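Local coordinates for protein L-lysine 6-oxidase (Marinomonas mediterranea, PDB 3WEU) that oxidatively deaminates the epsilon-amino group of L-lysine with a cysteine tryptophylquinone cofactor, releasing hydrogen peroxide that kills bacteria, at residues Phe295-Ser307 with Met318-Asp330. Residues are numbered along the deposited sequence; the frame is centred on the assembly and turned at random.
Sequences FDRDILPIIQRIS and MSGFFSFQFDYRD. With EDO (1,2-ethanediol), chain M.
Phe295, Ile303 and Ile306 in residues 295-307 of helix 295-308 lie against the returning segment 318-330, whose backbone comes nearest where the CA atoms of Ile303 and Phe322 are 5.6 Å apart. This is helix-loop packing: the second segment includes the last part of a 3-10 turn, to Phe321, and a type I beta turn from Asp327 to Asp330, on the way to helix 336-344. In that turn Asp327 OD1 accepts from Arg329 N, an Asx turn. No hydrogen bond is found between the two segments; apolar side chains and two CH-pi contacts join them.

At the C-terminal end of 295-307, the ring of Phe322 lies flat on the helix: Ser307 CA stands 3.5 Å from the ring centroid, only 3° off the normal, a CH-pi contact. With chi1 at 58°, CG of Phe322 sits between its own backbone N and carbonyl carbon, which carries the ring over Ser307, while Ser319 O faces the opposite side of the ring. Ile306 CG2 touches both Phe322 CD2 and Met318 CB. Ile303 splits its branches: CG2 meets Phe322 CB at 3.6 Å, and CD1 reaches Tyr328 CD2 at 3.8 Å. Tyr342 of helix 336-344 packs on Ile303 and donates from its hydroxyl to Phe321 O.

Tyr328 OH accepts from Phe324 N and donates to Gln325 OE1 (2.6 Å), lying in the plane of that side-chain carbonyl, on a lone pair of OE1; two hydrogen bonds thus grip the hydroxyl. Tyr328 O is bonded to Trp416 NE1 of helix 407-418.

At the N-terminal end, Phe295 CE1 meets Tyr328 CB, and Arg329 CG makes a CH-pi contact over one Phe295 face. Phe295 CE2 lies over one face of the guanidinium, 3.6 Å from Arg329 NH2, the two planes 62° apart. Arg329 NH2 stays 4.2 Å from Asp296 OD1, beyond salt-bridge range.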
loop_
_atom_site.group_PDB
_atom_site.type_symbol
_atom_site.label_atom_id
_atom_site.label_comp_id
_atom_site.label_asym_id
_atom_site.label_seq_id
_atom_site.Cartn_x
_atom_site.Cartn_y
_atom_site.Cartn_z
ATOM N N PHE A 295 40.071 27.321 29.863
ATOM C CA PHE A 295 40.092 26.928 28.471
ATOM C C PHE A 295 39.973 25.425 28.276
ATOM O O PHE A 295 39.114 24.940 27.514
ATOM C CB PHE A 295 41.323 27.420 27.761
ATOM C CG PHE A 295 41.300 27.076 26.283
ATOM C CD1 PHE A 295 40.533 27.805 25.403
ATOM C CD2 PHE A 295 41.999 25.957 25.815
ATOM C CE1 PHE A 295 40.475 27.468 24.078
ATOM C CE2 PHE A 295 41.982 25.638 24.473
ATOM C CZ PHE A 295 41.209 26.385 23.612
ATOM N N ASP A 296 40.858 24.679 28.886
ATOM C CA ASP A 296 40.882 23.267 28.683
ATOM C C ASP A 296 39.587 22.554 29.110
ATOM O O ASP A 296 39.161 21.625 28.436
ATOM C CB ASP A 296 42.075 22.553 29.358
ATOM C CG ASP A 296 43.454 22.850 28.708
ATOM O OD1 ASP A 296 43.552 23.181 27.553
ATOM O OD2 ASP A 296 44.468 22.789 29.430
ATOM N N ARG A 297 39.011 22.921 30.229
ATOM C CA ARG A 297 37.838 22.245 30.761
ATOM C C ARG A 297 36.568 22.683 30.022
ATOM O O ARG A 297 35.705 21.874 29.757
ATOM C CB ARG A 297 37.654 22.604 32.255
ATOM C CG ARG A 297 36.499 21.952 33.013
ATOM C CD ARG A 297 36.345 22.460 34.501
ATOM N NE ARG A 297 36.001 23.852 34.451
ATOM C CZ ARG A 297 36.096 24.725 35.446
ATOM N NH1 ARG A 297 36.535 24.350 36.644
ATOM N NH2 ARG A 297 35.757 26.003 35.230
ATOM N N ASP A 298 36.438 23.961 29.721
ATOM C CA ASP A 298 35.152 24.513 29.308
ATOM C C ASP A 298 35.049 24.785 27.814
ATOM O O ASP A 298 33.955 24.748 27.231
ATOM C CB ASP A 298 34.849 25.816 30.035
ATOM C CG ASP A 298 34.824 25.687 31.568
ATOM O OD1 ASP A 298 34.390 24.655 32.104
ATOM O OD2 ASP A 298 35.287 26.694 32.219
ATOM N N ILE A 299 36.150 25.100 27.173
ATOM C CA ILE A 299 36.078 25.612 25.825
ATOM C C ILE A 299 36.603 24.605 24.818
ATOM O O ILE A 299 35.935 24.272 23.802
ATOM C CB ILE A 299 36.878 26.879 25.711
ATOM C CG1 ILE A 299 36.479 27.879 26.819
ATOM C CG2 ILE A 299 36.782 27.492 24.309
ATOM C CD1 ILE A 299 35.031 28.253 26.835
ATOM N N LEU A 300 37.785 24.103 25.096
ATOM C CA LEU A 300 38.408 23.120 24.242
ATOM C C LEU A 300 37.527 21.941 23.852
ATOM O O LEU A 300 37.601 21.544 22.730
ATOM C CB LEU A 300 39.725 22.632 24.814
ATOM C CG LEU A 300 40.511 21.540 24.102
ATOM C CD1 LEU A 300 40.981 22.096 22.751
ATOM C CD2 LEU A 300 41.697 21.125 25.010
ATOM N N PRO A 301 36.720 21.403 24.742
ATOM C CA PRO A 301 35.899 20.261 24.303
ATOM C C PRO A 301 34.914 20.664 23.217
ATOM O O PRO A 301 34.653 19.915 22.304
ATOM C CB PRO A 301 35.168 19.884 25.580
ATOM C CG PRO A 301 36.170 20.322 26.716
ATOM C CD PRO A 301 36.595 21.656 26.192
ATOM N N ILE A 302 34.441 21.879 23.251
ATOM C CA ILE A 302 33.514 22.317 22.236
ATOM C C ILE A 302 34.219 22.355 20.876
ATOM O O ILE A 302 33.757 21.857 19.832
ATOM C CB ILE A 302 32.913 23.671 22.590
ATOM C CG1 ILE A 302 32.064 23.513 23.818
ATOM C CG2 ILE A 302 32.061 24.166 21.414
ATOM C CD1 ILE A 302 31.631 24.830 24.405
ATOM N N ILE A 303 35.402 22.908 20.873
ATOM C CA ILE A 303 36.178 23.002 19.675
ATOM C C ILE A 303 36.560 21.628 19.140
ATOM O O ILE A 303 36.468 21.385 17.943
ATOM C CB ILE A 303 37.467 23.796 19.978
ATOM C CG1 ILE A 303 37.142 25.228 20.435
ATOM C CG2 ILE A 303 38.335 23.809 18.783
ATOM C CD1 ILE A 303 38.357 25.979 20.983
ATOM N N GLN A 304 36.964 20.723 20.030
ATOM C CA GLN A 304 37.319 19.364 19.614
ATOM C C GLN A 304 36.068 18.657 19.050
ATOM O O GLN A 304 36.166 17.947 18.081
ATOM C CB GLN A 304 37.863 18.497 20.786
ATOM C CG GLN A 304 39.172 19.015 21.344
ATOM C CD GLN A 304 39.639 18.273 22.597
ATOM O OE1 GLN A 304 38.871 17.920 23.547
ATOM N NE2 GLN A 304 40.898 18.109 22.644
ATOM N N ARG A 305 34.899 18.827 19.678
ATOM C CA ARG A 305 33.698 18.115 19.200
ATOM C C ARG A 305 33.379 18.608 17.789
ATOM O O ARG A 305 33.176 17.803 16.897
ATOM C CB ARG A 305 32.564 18.333 20.184
ATOM C CG ARG A 305 32.783 17.605 21.470
ATOM C CD ARG A 305 31.970 18.206 22.568
ATOM N NE ARG A 305 32.291 17.592 23.840
ATOM C CZ ARG A 305 31.473 17.695 24.888
ATOM N NH1 ARG A 305 30.330 18.375 24.769
ATOM N NH2 ARG A 305 31.762 17.093 26.046
ATOM N N ILE A 306 33.392 19.920 17.594
ATOM C CA ILE A 306 33.086 20.532 16.331
ATOM C C ILE A 306 34.023 19.924 15.251
ATOM O O ILE A 306 33.575 19.537 14.158
ATOM C CB ILE A 306 33.278 22.046 16.354
ATOM C CG1 ILE A 306 32.187 22.723 17.188
ATOM C CG2 ILE A 306 33.160 22.563 14.965
ATOM C CD1 ILE A 306 32.538 24.142 17.539
ATOM N N SER A 307 35.287 19.757 15.610
ATOM C CA SER A 307 36.324 19.267 14.664
ATOM C C SER A 307 36.151 17.837 14.198
ATOM O O SER A 307 36.812 17.456 13.277
ATOM C CB SER A 307 37.726 19.369 15.276
ATOM O OG SER A 307 37.996 18.326 16.175
ATOM N N MET A 318 31.880 25.018 9.569
ATOM C CA MET A 318 32.342 25.000 10.949
ATOM C C MET A 318 33.843 24.974 11.104
ATOM O O MET A 318 34.360 25.147 12.216
ATOM C CB MET A 318 31.738 23.830 11.749
ATOM C CG MET A 318 30.202 23.937 11.786
ATOM S SD MET A 318 29.388 23.261 13.221
ATOM C CE MET A 318 29.406 21.526 12.925
ATOM N N SER A 319 34.536 24.886 9.972
ATOM C CA SER A 319 35.998 24.742 10.018
ATOM C C SER A 319 36.689 25.917 10.633
ATOM O O SER A 319 37.704 25.759 11.315
ATOM C CB SER A 319 36.553 24.361 8.640
ATOM O OG SER A 319 36.360 25.461 7.824
ATOM N N GLY A 320 36.188 27.115 10.422
ATOM C CA GLY A 320 36.797 28.294 11.045
ATOM C C GLY A 320 36.777 28.295 12.561
ATOM O O GLY A 320 37.457 29.111 13.157
ATOM N N PHE A 321 35.994 27.414 13.170
ATOM C CA PHE A 321 35.864 27.365 14.574
ATOM C C PHE A 321 36.838 26.382 15.216
ATOM O O PHE A 321 36.854 26.272 16.462
ATOM C CB PHE A 321 34.415 27.162 14.976
ATOM C CG PHE A 321 33.543 28.279 14.461
ATOM C CD1 PHE A 321 33.435 29.456 15.189
ATOM C CD2 PHE A 321 32.975 28.250 13.188
ATOM C CE1 PHE A 321 32.713 30.564 14.697
ATOM C CE2 PHE A 321 32.287 29.345 12.678
ATOM C CZ PHE A 321 32.140 30.510 13.436
ATOM N N PHE A 322 37.605 25.659 14.413
ATOM C CA PHE A 322 38.635 24.829 14.990
ATOM C C PHE A 322 39.955 24.977 14.208
ATOM O O PHE A 322 40.817 24.124 14.234
ATOM C CB PHE A 322 38.225 23.394 15.171
ATOM C CG PHE A 322 37.799 22.698 13.917
ATOM C CD1 PHE A 322 38.668 21.891 13.248
ATOM C CD2 PHE A 322 36.512 22.826 13.441
ATOM C CE1 PHE A 322 38.270 21.170 12.105
ATOM C CE2 PHE A 322 36.097 22.112 12.307
ATOM C CZ PHE A 322 36.965 21.288 11.641
ATOM N N SER A 323 40.103 26.085 13.541
ATOM C CA SER A 323 41.257 26.212 12.680
ATOM C C SER A 323 42.500 26.663 13.406
ATOM O O SER A 323 43.587 26.438 12.927
ATOM C CB SER A 323 41.000 27.164 11.538
ATOM O OG SER A 323 40.655 28.406 12.062
ATOM N N PHE A 324 42.325 27.251 14.569
ATOM C CA PHE A 324 43.391 28.008 15.247
ATOM C C PHE A 324 44.004 29.036 14.266
ATOM O O PHE A 324 45.225 29.158 14.036
ATOM C CB PHE A 324 44.442 27.059 15.905
ATOM C CG PHE A 324 43.909 26.268 17.093
ATOM C CD1 PHE A 324 43.150 25.050 16.890
ATOM C CD2 PHE A 324 44.161 26.712 18.405
ATOM C CE1 PHE A 324 42.629 24.315 17.977
ATOM C CE2 PHE A 324 43.634 25.974 19.494
ATOM C CZ PHE A 324 42.871 24.792 19.266
ATOM N N GLN A 325 43.105 29.757 13.624
ATOM C CA GLN A 325 43.558 30.784 12.684
ATOM C C GLN A 325 44.108 31.906 13.561
ATOM O O GLN A 325 44.895 32.678 13.092
ATOM C CB GLN A 325 42.458 31.197 11.673
ATOM C CG GLN A 325 41.289 31.960 12.216
ATOM C CD GLN A 325 40.284 31.161 13.084
ATOM O OE1 GLN A 325 40.650 30.348 13.980
ATOM N NE2 GLN A 325 39.044 31.380 12.809
ATOM N N PHE A 326 43.674 31.972 14.823
ATOM C CA PHE A 326 44.291 32.835 15.803
ATOM C C PHE A 326 44.386 31.958 17.022
ATOM O O PHE A 326 43.889 30.854 17.044
ATOM C CB PHE A 326 43.497 34.141 16.095
ATOM C CG PHE A 326 42.079 33.923 16.613
ATOM C CD1 PHE A 326 41.805 33.901 17.980
ATOM C CD2 PHE A 326 40.988 33.719 15.726
ATOM C CE1 PHE A 326 40.470 33.686 18.459
ATOM C CE2 PHE A 326 39.696 33.518 16.208
ATOM C CZ PHE A 326 39.433 33.565 17.562
ATOM N N ASP A 327 45.047 32.463 18.023
ATOM C CA ASP A 327 45.313 31.732 19.202
ATOM C C ASP A 327 44.159 31.709 20.196
ATOM O O ASP A 327 43.895 32.712 20.876
ATOM C CB ASP A 327 46.583 32.326 19.861
ATOM C CG ASP A 327 47.137 31.405 20.960
ATOM O OD1 ASP A 327 46.483 30.376 21.345
ATOM O OD2 ASP A 327 48.243 31.721 21.444
ATOM N N TYR A 328 43.465 30.570 20.304
ATOM C CA TYR A 328 42.293 30.448 21.166
ATOM C C TYR A 328 42.692 30.587 22.656
ATOM O O TYR A 328 41.840 30.925 23.478
ATOM C CB TYR A 328 41.450 29.154 20.896
ATOM C CG TYR A 328 40.939 29.004 19.447
ATOM C CD1 TYR A 328 40.644 30.120 18.625
ATOM C CD2 TYR A 328 40.872 27.769 18.840
ATOM C CE1 TYR A 328 40.238 29.949 17.285
ATOM C CE2 TYR A 328 40.433 27.608 17.514
ATOM C CZ TYR A 328 40.130 28.653 16.770
ATOM O OH TYR A 328 39.757 28.409 15.498
ATOM N N ARG A 329 43.971 30.402 23.015
ATOM C CA ARG A 329 44.392 30.441 24.403
ATOM C C ARG A 329 44.844 31.826 24.799
ATOM O O ARG A 329 45.060 32.083 25.955
ATOM C CB ARG A 329 45.537 29.424 24.643
ATOM C CG ARG A 329 45.052 27.977 24.548
ATOM C CD ARG A 329 46.193 26.921 24.748
ATOM N NE ARG A 329 45.662 25.534 24.694
ATOM C CZ ARG A 329 45.440 24.828 23.571
ATOM N NH1 ARG A 329 45.711 25.318 22.364
ATOM N NH2 ARG A 329 44.877 23.606 23.639
ATOM N N ASP A 330 44.991 32.734 23.852
ATOM C CA ASP A 330 45.372 34.136 24.153
ATOM C C ASP A 330 44.207 34.948 24.714
ATOM O O ASP A 330 43.312 35.326 24.004
ATOM C CB ASP A 330 46.016 34.746 22.924
ATOM C CG ASP A 330 46.449 36.204 23.103
ATOM O OD1 ASP A 330 46.220 36.827 24.110
ATOM O OD2 ASP A 330 46.972 36.753 22.166
HETATM C C1 EDO M . 35.549 16.074 26.135
HETATM O O1 EDO M . 34.320 15.942 26.867
HETATM C C2 EDO M . 35.415 15.243 24.909
HETATM O O2 EDO M . 34.664 16.080 24.073
#